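Local coordinates for protein probable chitinase A (PDB 4TX8) that probably binds chitin and cleaves it as a calcium-binding family 18 endochitinase, at residues A[213-218]-A[237-242]; A[217-222]-A[273-278]; A[250-255]-A[280-285]; A[286-291]-A[390-395]; A[318-323]-A[343-348]. One frame throughout, in Å; residues are numbered along the deposited sequence.

Contact 1. Residues A[213-218]-A[237-242]; sequences DGIDLD and SAVKQL. With CA (calcium ion), chain D.
I215 is the residue of strand 214-218 that reaches furthest into helix 230-246. Its outer chain is extended (chi2 178°), which carries CD1 straight out from the sheet into the gap between two helix side chains. There I215 CD1 makes the two closest apolar contacts, lying 4.4 Å from V239 CG2 and 4.2 Å from L242 CD2, two methyls presented by the same side of the helix. On the far side of that helix S237 OG donates to a lone pair of Q241 OE1, lying in the plane of the amide (3.1 Å), while Q241 NE2 is taken up by Q197 of helix 193-210.

D216 points the opposite way, to the inside of the barrel, where OD1 pairs with S253 OG and OD2 with the hydroxyls of Y112 and S180. This alternation belongs to a parallel strand of the family 18 TIM barrel: I215 and L217 face the helix, D216 and D218 the barrel interior. The strand is the first limb of the beta-alpha-beta unit formed with helix 230-246 and strand 251-254, and its sequence DGIDLD opens the DxxDxDxE signature of the family.

L217 again faces the helix and adds a looser edge to the contact, its CD1 4.5 Å from V239 CG2. At the end of the strand D218 turns inward once more. With CG anti to the backbone N (chi1 -172°), its carboxylate is carried toward the calcium ion, which D218 OD1 binds at 2.4 Å while also accepting a hydrogen bond from Q292 NE2. E220, the A255 carbonyl and water 1 share the metal with it.

Contact 2. Residues A[217-222]-A[273-278]; sequences LDLESG and GAYLPI. With CA (calcium ion), chain D.
Y275 OH and the backbone of L217 and L219 meet through water 2, which lies a short 2.5 Å from Y275 OH, the direction of that bond being open. The same water accepts from L219 N (3.0 Å), donates to E220 OE1 (2.8 Å) and makes a weak bond to L217 O, joining the end of strand 214-218 to the turn before helix 276-281.

The carboxylate of E220 is also a metal ligand: E220 OE1 binds the calcium ion at 2.6 Å and E220 OE2 at 2.4 Å, beside D218 OD1 and the A255 carbonyl. OE2 is also met by the backbone NH of E257. A sharp bend at chi2 (-91°) folds the acid back toward the ion.

Van der Waals contacts surround these bonds. L217 CB touches Y275 OH at 3.4 Å, and E220 CB comes to the edge of the phenol ring, 3.8 Å from CE2 of Y275. One ring face is taken by I278 CD1 from the same segment, centred over it. Y275 lies in the type I turn G273-L276.

E220 closes the DxxDxDxE signature of family 18, and here OE1 is shared between metal and water. The phenol hydroxyl thus reaches the carboxylate through water 2 while the ring edge packs directly on E220 CB, probably a second-shell role.

Contact 3. Residues A[250-255]-A[280-285]; sequences FYLSMA and DGLRDD. With CA (calcium ion), chain D.
D280 OD1, half a turn ahead of the L282 that packs on L252 and M254, is gripped by two nitrogens of R283. R283 NE meets D280 OD1 at 3.0 Å, on its anti lone pair, as a salt bridge with an N-H...O angle of 151°. NH2 of R283 adds a second bond to D280 OD1, more bent and 25° out of the carboxylate plane. The arginine thus comes side-on to a single oxygen, and its NH2 also reaches K338 O.

L282 carries the apolar contact. Its CD1 lies 3.7 Å from M254 CE and 4.1 Å from L252 CD2, lodging against the thioether end and a leucine branch together. M254 arrives there because its chain is fully extended beyond CG. Two residues earlier on the strand, L252 CB rests 3.6 Å from D285 O. Water 3 lies 2.7 Å from that same D285 O and equally close to F250 O. D285 OD1 itself forms a salt bridge with K243.

The contact closes the unit strand 251-254, helix 276-281, strand 288-292 of the barrel. Helix 230-246 borders it through V239 on L252 and K240 on L282, while strand 251-254 runs on to A255, whose carbonyl binds the calcium ion.

Contact 4. Residues A[286-291]-A[390-395]; sequences LSVIHV and AFRGVM
The imidazole of H290 offers one face to M395, whose CG sits over the ring centre, 3.7 Å from the centroid and only 9° off the normal: a CH-pi contact. M395 CB covers the CG side of the same face, 3.5 Å from H290 CG. At the ring's edge, CE1 packs on D216 OD1. The bend at chi2 (-84°) sets M395 SD farther off, 4.9 Å from the H290 ring centroid, and a second bend at chi3 brings M395 CE back to 3.6 Å from H290 ND1.

At the N-terminal ends of the two strands V288 CG2 lies on the aliphatic part of R392, 3.8 Å from its CG. The guanidinium passes beyond: NE donates to D343 O, NH1 to A105 O, and F104 makes a cation-pi contact with it. Water 4 lies between S287 O and R392 NH2, the latter bond weak.

Strands 288-292 and 393-397 are not sheet neighbours; strand 345-350 stands between them, so these side chains meet in the interior of the TIM barrel. No direct hydrogen bond crosses the contact, which therefore relies on CH-pi and aliphatic packing, while the guanidinium finds its polar partners in D343 O, A105 O and water 4.

Contact 5. Residues A[318-323]-A[343-348]; sequences GGSKML and DQVAFG
L323 and V345 cross obliquely, the leucine reaching across from helix 313-325 onto the branched end of the valine. L323 CB is equidistant from the two valine methyls, 4.1 Å from V345 CG1 and 4.1 Å from V345 CG2, so the fork straddles it, and L323 CD1 bears on CG1 as well. One turn earlier, S320 sets its CB against the same CG1. V345 is thus touched by two successive turns of the helix.

F347, two residues along the strand, meets the helix edge-on. S320 OG lies near the plane of its ring, 3.9 Å from F347 CD2, and touches no face. The phenylalanine CG stands between the backbone N and the carbonyl carbon (chi1 55°), and the ring so placed packs between helix 363-375, through A369, L370 and L373, and L316 of helix 313-325. S320 is rotated with OG beside its own N (chi1 -59°), where it can bond back to L316 O in the preceding turn.

Water 5 fills the bridging role, donating to S320 OG (2.8 Å) and to A346 O (2.9 Å). Helix 318-323 and strand 345-348 run at 150°, nearly antiparallel, with axes 8.5 Å apart, as expected where a TIM-barrel helix returns the chain to the next parallel strand; here it links strands 288-292 and 345-350. Direct contact is purely van der Waals, and the serine hydroxyl, buried among hydrocarbon, is satisfied by L316 O and the water, so its polarity is accommodated without a direct hydrogen bond to the strand.

In the fold
Contacts 1 and 5 each lay a helix on a strand of the same TIM barrel, and contact 3, between them along the chain, packs the segment following helix 276-281 on strand 251-254. Contact 2 starts from strand 214-218, as contact 1 does, and alternates with contact 3, sharing helix 276-281 with it. Contact 4 joins strands 288-292 and 393-397 inside the barrel, and contact 5 falls within the chain it spans, their centres about 7 Å apart. Contacts 1 and 3 lie on neighbouring strands with centres about 8 Å apart, whereas those of contacts 1 and 5 are about 20 Å apart. Contacts 1, 2 and 3 each supply calcium ligands, so the ion ties together the ends of adjacent strands.

Contact 1. Residues A[213-218]-A[237-242]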
# COMPACT_ATOMS: atom_id res chain seq x y z
N ASP A 213 4.16 13.66 4.96
CA ASP A 213 5.47 13.27 5.46
C ASP A 213 6.43 12.90 4.34
O ASP A 213 7.64 12.88 4.52
CB ASP A 213 5.36 12.09 6.43
CG ASP A 213 4.67 12.47 7.73
OD1 ASP A 213 5.31 13.16 8.55
OD2 ASP A 213 3.50 12.08 7.92
N GLY A 214 5.88 12.61 3.16
CA GLY A 214 6.69 12.19 2.04
C GLY A 214 5.84 11.58 0.95
O GLY A 214 4.65 11.86 0.86
N ILE A 215 6.45 10.74 0.11
CA ILE A 215 5.74 10.20 -1.04
C ILE A 215 5.84 8.68 -1.16
O ILE A 215 6.74 8.05 -0.61
CB ILE A 215 6.25 10.81 -2.36
CG1 ILE A 215 7.68 10.36 -2.64
CG2 ILE A 215 6.13 12.33 -2.34
CD1 ILE A 215 8.24 10.88 -3.96
N ASP A 216 4.88 8.11 -1.88
CA ASP A 216 4.86 6.70 -2.21
C ASP A 216 4.87 6.55 -3.73
O ASP A 216 4.12 7.23 -4.42
CB ASP A 216 3.62 6.02 -1.61
CG ASP A 216 3.47 4.57 -2.06
OD1 ASP A 216 4.28 3.73 -1.62
OD2 ASP A 216 2.54 4.28 -2.84
N LEU A 217 5.71 5.66 -4.24
CA LEU A 217 5.77 5.44 -5.68
C LEU A 217 4.94 4.22 -6.09
O LEU A 217 5.33 3.08 -5.84
CB LEU A 217 7.21 5.29 -6.15
CG LEU A 217 8.16 6.41 -5.73
CD1 LEU A 217 9.57 6.13 -6.25
CD2 LEU A 217 7.66 7.77 -6.23
N ASP A 218 3.80 4.47 -6.71
CA ASP A 218 2.92 3.42 -7.20
C ASP A 218 2.60 3.72 -8.65
O ASP A 218 1.45 3.63 -9.08
CB ASP A 218 1.65 3.35 -6.34
CG ASP A 218 0.78 2.15 -6.67
OD1 ASP A 218 1.29 1.18 -7.25
OD2 ASP A 218 -0.42 2.18 -6.33
N SER A 237 17.03 10.65 -9.43
CA SER A 237 17.54 12.01 -9.31
C SER A 237 16.47 12.96 -8.79
O SER A 237 16.74 13.81 -7.94
CB SER A 237 18.06 12.50 -10.67
OG SER A 237 18.52 13.84 -10.58
N ALA A 238 15.25 12.79 -9.28
CA ALA A 238 14.13 13.64 -8.89
C ALA A 238 13.80 13.48 -7.41
O ALA A 238 13.60 14.47 -6.70
CB ALA A 238 12.91 13.34 -9.74
N VAL A 239 13.74 12.24 -6.95
CA VAL A 239 13.39 11.97 -5.55
C VAL A 239 14.49 12.50 -4.62
O VAL A 239 14.20 13.10 -3.59
CB VAL A 239 13.16 10.47 -5.30
CG1 VAL A 239 12.93 10.19 -3.83
CG2 VAL A 239 11.96 9.99 -6.11
N LYS A 240 15.75 12.30 -5.01
CA LYS A 240 16.88 12.82 -4.25
C LYS A 240 16.84 14.34 -4.12
O LYS A 240 17.12 14.89 -3.04
CB LYS A 240 18.19 12.39 -4.89
CG LYS A 240 18.54 10.93 -4.70
CD LYS A 240 19.68 10.53 -5.62
CE LYS A 240 20.93 10.14 -4.84
NZ LYS A 240 20.79 8.81 -4.19
N GLN A 241 16.51 15.03 -5.21
CA GLN A 241 16.44 16.49 -5.21
C GLN A 241 15.29 16.98 -4.36
O GLN A 241 15.41 17.96 -3.63
CB GLN A 241 16.30 17.03 -6.64
CG GLN A 241 17.56 16.90 -7.49
CD GLN A 241 17.36 17.41 -8.91
OE1 GLN A 241 17.60 16.68 -9.87
NE2 GLN A 241 16.94 18.66 -9.03
N LEU A 242 14.16 16.28 -4.45
CA LEU A 242 12.98 16.60 -3.66
C LEU A 242 13.27 16.45 -2.17
O LEU A 242 12.95 17.34 -1.38
CB LEU A 242 11.81 15.71 -4.06
CG LEU A 242 10.55 15.83 -3.19
CD1 LEU A 242 10.05 17.27 -3.18
CD2 LEU A 242 9.46 14.89 -3.67
CA CA D . 2.76 -0.41 -8.22
O HOH W 1 0.79 -0.81 -9.79

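Contact 2. Residues A[217-222]-A[273-278]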
# COMPACT_ATOMS: atom_id res chain seq x y z
N LEU A 217 5.71 5.66 -4.24
CA LEU A 217 5.77 5.44 -5.68
C LEU A 217 4.94 4.22 -6.09
O LEU A 217 5.33 3.08 -5.84
CB LEU A 217 7.21 5.29 -6.15
CG LEU A 217 8.16 6.41 -5.73
CD1 LEU A 217 9.57 6.13 -6.25
CD2 LEU A 217 7.66 7.77 -6.23
N ASP A 218 3.80 4.47 -6.71
CA ASP A 218 2.92 3.42 -7.20
C ASP A 218 2.60 3.72 -8.65
O ASP A 218 1.45 3.63 -9.08
CB ASP A 218 1.65 3.35 -6.34
CG ASP A 218 0.78 2.15 -6.67
OD1 ASP A 218 1.29 1.18 -7.25
OD2 ASP A 218 -0.42 2.18 -6.33
N LEU A 219 3.62 4.09 -9.42
CA LEU A 219 3.41 4.73 -10.71
C LEU A 219 3.94 3.96 -11.91
O LEU A 219 3.91 4.46 -13.03
CB LEU A 219 4.04 6.13 -10.69
CG LEU A 219 5.44 6.28 -10.08
CD1 LEU A 219 6.52 5.55 -10.87
CD2 LEU A 219 5.80 7.75 -9.94
N GLU A 220 4.44 2.75 -11.68
CA GLU A 220 5.25 2.08 -12.70
C GLU A 220 4.45 1.64 -13.93
O GLU A 220 5.01 1.54 -15.02
CB GLU A 220 5.96 0.87 -12.10
CG GLU A 220 5.07 -0.32 -11.79
CD GLU A 220 4.51 -0.30 -10.38
OE1 GLU A 220 4.46 0.79 -9.77
OE2 GLU A 220 4.12 -1.38 -9.89
N SER A 221 3.16 1.40 -13.76
CA SER A 221 2.40 0.78 -14.83
C SER A 221 2.10 1.75 -15.97
O SER A 221 1.98 1.33 -17.12
CB SER A 221 1.10 0.21 -14.28
OG SER A 221 0.27 -0.32 -15.31
N GLY A 222 1.97 3.03 -15.66
CA GLY A 222 1.71 4.03 -16.68
C GLY A 222 2.90 4.91 -17.03
O GLY A 222 2.81 5.75 -17.92
N GLY A 273 12.42 -6.70 -13.79
CA GLY A 273 13.62 -6.23 -13.11
C GLY A 273 13.87 -4.74 -13.27
O GLY A 273 14.87 -4.23 -12.77
N ALA A 274 12.96 -4.04 -13.94
CA ALA A 274 13.20 -2.65 -14.34
C ALA A 274 13.27 -1.69 -13.15
O ALA A 274 13.81 -0.59 -13.28
CB ALA A 274 12.12 -2.19 -15.31
N TYR A 275 12.73 -2.09 -12.01
CA TYR A 275 12.70 -1.23 -10.83
C TYR A 275 13.97 -1.33 -9.99
O TYR A 275 14.20 -0.50 -9.11
CB TYR A 275 11.49 -1.56 -9.96
CG TYR A 275 10.74 -0.35 -9.46
CD1 TYR A 275 11.10 0.29 -8.29
CD2 TYR A 275 9.65 0.15 -10.17
CE1 TYR A 275 10.41 1.40 -7.83
CE2 TYR A 275 8.96 1.25 -9.73
CZ TYR A 275 9.34 1.87 -8.56
OH TYR A 275 8.64 2.97 -8.12
N LEU A 276 14.78 -2.35 -10.24
CA LEU A 276 15.92 -2.64 -9.37
C LEU A 276 16.96 -1.50 -9.28
O LEU A 276 17.45 -1.21 -8.19
CB LEU A 276 16.60 -3.95 -9.81
CG LEU A 276 15.74 -5.21 -9.68
CD1 LEU A 276 16.43 -6.41 -10.33
CD2 LEU A 276 15.41 -5.52 -8.23
N PRO A 277 17.31 -0.86 -10.41
CA PRO A 277 18.24 0.26 -10.22
C PRO A 277 17.60 1.47 -9.53
O PRO A 277 18.32 2.29 -8.95
CB PRO A 277 18.67 0.62 -11.65
CG PRO A 277 17.64 0.03 -12.53
CD PRO A 277 17.13 -1.18 -11.84
N ILE A 278 16.27 1.58 -9.57
CA ILE A 278 15.58 2.65 -8.85
C ILE A 278 15.70 2.43 -7.34
O ILE A 278 16.03 3.35 -6.59
CB ILE A 278 14.09 2.73 -9.25
CG1 ILE A 278 13.96 3.07 -10.73
CG2 ILE A 278 13.37 3.77 -8.40
CD1 ILE A 278 12.53 3.03 -11.25
CA CA D . 2.76 -0.41 -8.22
O HOH W 2 6.15 2.72 -8.56
O HOH W 1 0.79 -0.81 -9.79

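Contact 3. Residues A[250-255]-A[280-285]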
# COMPACT_ATOMS: atom_id res chain seq x y z
N PHE A 250 11.91 13.29 5.44
CA PHE A 250 11.26 12.83 4.22
C PHE A 250 11.01 11.32 4.21
O PHE A 250 11.94 10.52 4.29
CB PHE A 250 12.10 13.21 3.00
CG PHE A 250 11.44 12.93 1.68
CD1 PHE A 250 10.43 13.76 1.21
CD2 PHE A 250 11.83 11.86 0.91
CE1 PHE A 250 9.82 13.51 -0.01
CE2 PHE A 250 11.22 11.61 -0.31
CZ PHE A 250 10.22 12.44 -0.77
N TYR A 251 9.74 10.94 4.12
CA TYR A 251 9.34 9.54 4.05
C TYR A 251 9.29 9.10 2.59
O TYR A 251 8.75 9.81 1.73
CB TYR A 251 7.98 9.34 4.73
CG TYR A 251 7.43 7.92 4.73
CD1 TYR A 251 6.77 7.41 3.62
CD2 TYR A 251 7.52 7.12 5.86
CE1 TYR A 251 6.24 6.13 3.62
CE2 TYR A 251 7.00 5.83 5.88
CZ TYR A 251 6.36 5.35 4.75
OH TYR A 251 5.83 4.07 4.76
N LEU A 252 9.87 7.94 2.29
CA LEU A 252 9.86 7.42 0.93
C LEU A 252 9.47 5.94 0.91
O LEU A 252 10.16 5.11 1.50
CB LEU A 252 11.22 7.60 0.26
CG LEU A 252 11.38 6.94 -1.11
CD1 LEU A 252 10.40 7.52 -2.12
CD2 LEU A 252 12.82 7.05 -1.61
N SER A 253 8.38 5.63 0.23
CA SER A 253 8.00 4.24 0.05
C SER A 253 7.81 3.91 -1.42
O SER A 253 7.59 4.79 -2.25
CB SER A 253 6.72 3.91 0.83
OG SER A 253 5.62 4.65 0.34
N MET A 254 7.91 2.62 -1.73
CA MET A 254 7.71 2.13 -3.09
C MET A 254 6.77 0.94 -3.06
O MET A 254 6.87 0.08 -2.18
CB MET A 254 9.03 1.72 -3.73
CG MET A 254 10.10 2.80 -3.73
SD MET A 254 11.66 2.12 -4.30
CE MET A 254 12.72 3.57 -4.18
N ALA A 255 5.87 0.87 -4.03
CA ALA A 255 4.96 -0.26 -4.12
C ALA A 255 4.92 -0.86 -5.53
O ALA A 255 3.87 -0.92 -6.14
CB ALA A 255 3.55 0.15 -3.70
N ASP A 280 18.01 0.55 -5.93
CA ASP A 280 19.43 0.61 -5.60
C ASP A 280 19.89 2.06 -5.45
O ASP A 280 20.61 2.39 -4.51
CB ASP A 280 20.26 -0.10 -6.67
CG ASP A 280 21.74 -0.11 -6.35
OD1 ASP A 280 22.10 -0.37 -5.19
OD2 ASP A 280 22.54 0.16 -7.27
N GLY A 281 19.47 2.91 -6.38
CA GLY A 281 19.83 4.32 -6.35
C GLY A 281 19.27 5.08 -5.16
O GLY A 281 19.84 6.09 -4.75
N LEU A 282 18.16 4.61 -4.61
CA LEU A 282 17.50 5.31 -3.51
C LEU A 282 17.55 4.54 -2.18
O LEU A 282 16.82 4.88 -1.25
CB LEU A 282 16.04 5.59 -3.87
CG LEU A 282 15.81 6.62 -4.98
CD1 LEU A 282 14.36 6.61 -5.43
CD2 LEU A 282 16.22 8.01 -4.52
N ARG A 283 18.39 3.52 -2.10
CA ARG A 283 18.37 2.62 -0.94
C ARG A 283 18.68 3.34 0.37
O ARG A 283 18.15 2.96 1.42
CB ARG A 283 19.35 1.45 -1.14
CG ARG A 283 20.82 1.83 -1.17
CD ARG A 283 21.71 0.58 -1.17
NE ARG A 283 21.38 -0.34 -2.26
CZ ARG A 283 20.89 -1.56 -2.09
NH1 ARG A 283 20.67 -2.04 -0.87
NH2 ARG A 283 20.63 -2.33 -3.14
N ASP A 284 19.51 4.38 0.32
CA ASP A 284 19.84 5.13 1.53
C ASP A 284 18.65 5.97 2.00
O ASP A 284 18.58 6.36 3.17
CB ASP A 284 21.04 6.04 1.29
CG ASP A 284 22.33 5.26 1.07
OD1 ASP A 284 22.46 4.16 1.63
OD2 ASP A 284 23.20 5.76 0.32
N ASP A 285 17.72 6.23 1.09
CA ASP A 285 16.58 7.10 1.39
C ASP A 285 15.28 6.33 1.57
O ASP A 285 14.29 6.88 2.06
CB ASP A 285 16.41 8.12 0.27
CG ASP A 285 17.62 9.02 0.12
OD1 ASP A 285 18.06 9.59 1.14
OD2 ASP A 285 18.15 9.14 -1.01
CA CA D . 2.76 -0.41 -8.22
O HOH W 3 13.88 9.45 2.69
O HOH W 1 0.79 -0.81 -9.79

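Contact 4. Residues A[286-291]-A[390-395]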
# COMPACT_ATOMS: atom_id res chain seq x y z
N LEU A 286 15.28 5.06 1.18
CA LEU A 286 14.07 4.25 1.21
C LEU A 286 13.60 3.93 2.63
O LEU A 286 14.32 3.28 3.39
CB LEU A 286 14.30 2.95 0.43
CG LEU A 286 13.16 1.93 0.38
CD1 LEU A 286 11.93 2.52 -0.29
CD2 LEU A 286 13.62 0.67 -0.34
N SER A 287 12.40 4.38 2.98
CA SER A 287 11.83 4.07 4.29
C SER A 287 11.29 2.65 4.32
O SER A 287 11.58 1.88 5.25
CB SER A 287 10.71 5.06 4.65
OG SER A 287 11.12 6.40 4.47
N VAL A 288 10.50 2.29 3.31
CA VAL A 288 10.02 0.92 3.18
C VAL A 288 9.60 0.62 1.74
O VAL A 288 8.99 1.45 1.07
CB VAL A 288 8.82 0.64 4.13
CG1 VAL A 288 7.67 1.60 3.88
CG2 VAL A 288 8.35 -0.81 4.00
N ILE A 289 9.97 -0.56 1.25
CA ILE A 289 9.39 -1.03 0.00
C ILE A 289 8.44 -2.18 0.31
O ILE A 289 8.80 -3.13 0.99
CB ILE A 289 10.47 -1.49 -1.01
CG1 ILE A 289 9.79 -2.10 -2.25
CG2 ILE A 289 11.45 -2.48 -0.38
CD1 ILE A 289 10.74 -2.44 -3.37
N HIS A 290 7.21 -2.05 -0.15
CA HIS A 290 6.23 -3.11 -0.01
C HIS A 290 5.74 -3.54 -1.38
O HIS A 290 4.81 -2.94 -1.94
CB HIS A 290 5.07 -2.69 0.89
CG HIS A 290 4.74 -1.23 0.81
ND1 HIS A 290 4.39 -0.61 -0.36
CD2 HIS A 290 4.70 -0.27 1.77
CE1 HIS A 290 4.14 0.67 -0.13
NE2 HIS A 290 4.33 0.90 1.16
N VAL A 291 6.39 -4.56 -1.92
CA VAL A 291 6.06 -5.09 -3.23
C VAL A 291 4.63 -5.61 -3.24
O VAL A 291 4.15 -6.17 -2.26
CB VAL A 291 7.06 -6.20 -3.64
CG1 VAL A 291 6.49 -7.09 -4.73
CG2 VAL A 291 8.37 -5.58 -4.09
N ALA A 390 13.24 -6.99 13.07
CA ALA A 390 12.88 -5.63 12.67
C ALA A 390 12.17 -5.56 11.32
O ALA A 390 12.09 -4.48 10.73
CB ALA A 390 14.12 -4.75 12.66
N PHE A 391 11.66 -6.69 10.83
CA PHE A 391 10.87 -6.69 9.59
C PHE A 391 9.74 -5.67 9.71
O PHE A 391 9.01 -5.67 10.70
CB PHE A 391 10.32 -8.09 9.29
CG PHE A 391 9.61 -8.18 7.97
CD1 PHE A 391 10.32 -8.30 6.79
CD2 PHE A 391 8.22 -8.15 7.91
CE1 PHE A 391 9.67 -8.39 5.57
CE2 PHE A 391 7.56 -8.23 6.70
CZ PHE A 391 8.29 -8.35 5.53
N ARG A 392 9.60 -4.81 8.71
CA ARG A 392 8.74 -3.63 8.83
C ARG A 392 7.24 -3.95 8.90
O ARG A 392 6.52 -3.35 9.68
CB ARG A 392 9.00 -2.65 7.68
CG ARG A 392 8.24 -1.33 7.81
CD ARG A 392 8.61 -0.57 9.09
NE ARG A 392 9.95 0.00 9.03
CZ ARG A 392 10.42 0.91 9.88
NH1 ARG A 392 9.66 1.36 10.87
NH2 ARG A 392 11.66 1.38 9.74
N GLY A 393 6.77 -4.89 8.08
CA GLY A 393 5.40 -5.34 8.21
C GLY A 393 4.57 -5.57 6.96
O GLY A 393 4.98 -6.29 6.04
N VAL A 394 3.39 -4.96 6.93
CA VAL A 394 2.36 -5.28 5.94
C VAL A 394 1.76 -4.04 5.28
O VAL A 394 1.44 -3.06 5.95
CB VAL A 394 1.21 -6.10 6.59
CG1 VAL A 394 0.14 -6.44 5.56
CG2 VAL A 394 1.75 -7.37 7.24
N MET A 395 1.62 -4.09 3.95
CA MET A 395 0.87 -3.07 3.22
C MET A 395 -0.37 -3.70 2.60
O MET A 395 -0.35 -4.86 2.20
CB MET A 395 1.74 -2.43 2.12
CG MET A 395 1.01 -1.45 1.20
SD MET A 395 0.12 -2.23 -0.18
CE MET A 395 1.36 -2.18 -1.48
O HOH W 4 13.10 2.06 7.47

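Contact 5. Residues A[318-323]-A[343-348]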
# COMPACT_ATOMS: atom_id res chain seq x y z
N GLY A 318 9.12 -15.54 0.80
CA GLY A 318 10.12 -15.64 -0.25
C GLY A 318 10.43 -14.31 -0.92
O GLY A 318 11.59 -13.96 -1.11
N GLY A 319 9.38 -13.56 -1.27
CA GLY A 319 9.55 -12.25 -1.87
C GLY A 319 10.32 -11.33 -0.94
O GLY A 319 11.20 -10.57 -1.38
N SER A 320 10.00 -11.40 0.34
CA SER A 320 10.66 -10.57 1.34
C SER A 320 12.12 -10.99 1.55
O SER A 320 12.99 -10.13 1.72
CB SER A 320 9.89 -10.62 2.66
OG SER A 320 8.55 -10.17 2.47
N LYS A 321 12.38 -12.29 1.53
CA LYS A 321 13.75 -12.79 1.65
C LYS A 321 14.63 -12.27 0.52
O LYS A 321 15.76 -11.84 0.76
CB LYS A 321 13.78 -14.32 1.66
CG LYS A 321 13.50 -14.94 3.01
CD LYS A 321 13.56 -16.45 2.94
CE LYS A 321 14.95 -16.92 2.54
NZ LYS A 321 15.03 -18.41 2.49
N MET A 322 14.12 -12.31 -0.70
CA MET A 322 14.89 -11.85 -1.86
C MET A 322 15.32 -10.40 -1.70
O MET A 322 16.45 -10.04 -2.04
CB MET A 322 14.08 -12.03 -3.14
CG MET A 322 13.87 -13.49 -3.53
SD MET A 322 12.98 -13.69 -5.08
CE MET A 322 14.13 -12.94 -6.24
N LEU A 323 14.43 -9.57 -1.16
CA LEU A 323 14.74 -8.15 -0.97
C LEU A 323 15.74 -7.92 0.15
O LEU A 323 16.51 -6.96 0.13
CB LEU A 323 13.46 -7.36 -0.70
CG LEU A 323 12.61 -7.09 -1.94
CD1 LEU A 323 11.24 -6.56 -1.56
CD2 LEU A 323 13.32 -6.11 -2.87
N ASP A 343 14.13 -3.54 8.16
CA ASP A 343 13.23 -2.44 8.49
C ASP A 343 12.79 -1.66 7.25
O ASP A 343 11.94 -0.78 7.34
CB ASP A 343 13.89 -1.48 9.50
CG ASP A 343 15.13 -0.80 8.95
OD1 ASP A 343 15.00 0.15 8.14
OD2 ASP A 343 16.25 -1.20 9.33
N GLN A 344 13.38 -1.99 6.10
CA GLN A 344 13.03 -1.33 4.84
C GLN A 344 12.10 -2.18 3.98
O GLN A 344 11.76 -1.80 2.86
CB GLN A 344 14.29 -1.03 4.03
CG GLN A 344 15.19 0.04 4.60
CD GLN A 344 16.43 0.24 3.75
OE1 GLN A 344 17.30 -0.63 3.70
NE2 GLN A 344 16.51 1.37 3.07
N VAL A 345 11.70 -3.33 4.50
CA VAL A 345 10.94 -4.28 3.69
C VAL A 345 9.62 -4.68 4.34
O VAL A 345 9.57 -5.01 5.53
CB VAL A 345 11.78 -5.55 3.41
CG1 VAL A 345 11.00 -6.51 2.51
CG2 VAL A 345 13.11 -5.18 2.76
N ALA A 346 8.56 -4.63 3.55
CA ALA A 346 7.25 -5.10 3.95
C ALA A 346 6.63 -5.83 2.76
O ALA A 346 7.18 -5.78 1.66
CB ALA A 346 6.37 -3.94 4.41
N PHE A 347 5.51 -6.52 2.96
CA PHE A 347 4.84 -7.12 1.81
C PHE A 347 3.42 -6.59 1.61
O PHE A 347 2.70 -6.34 2.57
CB PHE A 347 4.84 -8.66 1.92
CG PHE A 347 4.25 -9.21 3.20
CD1 PHE A 347 2.88 -9.31 3.37
CD2 PHE A 347 5.08 -9.69 4.20
CE1 PHE A 347 2.34 -9.84 4.53
CE2 PHE A 347 4.55 -10.23 5.37
CZ PHE A 347 3.18 -10.30 5.53
N GLY A 348 3.06 -6.40 0.34
CA GLY A 348 1.76 -5.87 -0.02
C GLY A 348 0.78 -6.92 -0.51
O GLY A 348 1.11 -7.74 -1.37
O HOH W 5 8.26 -8.20 0.57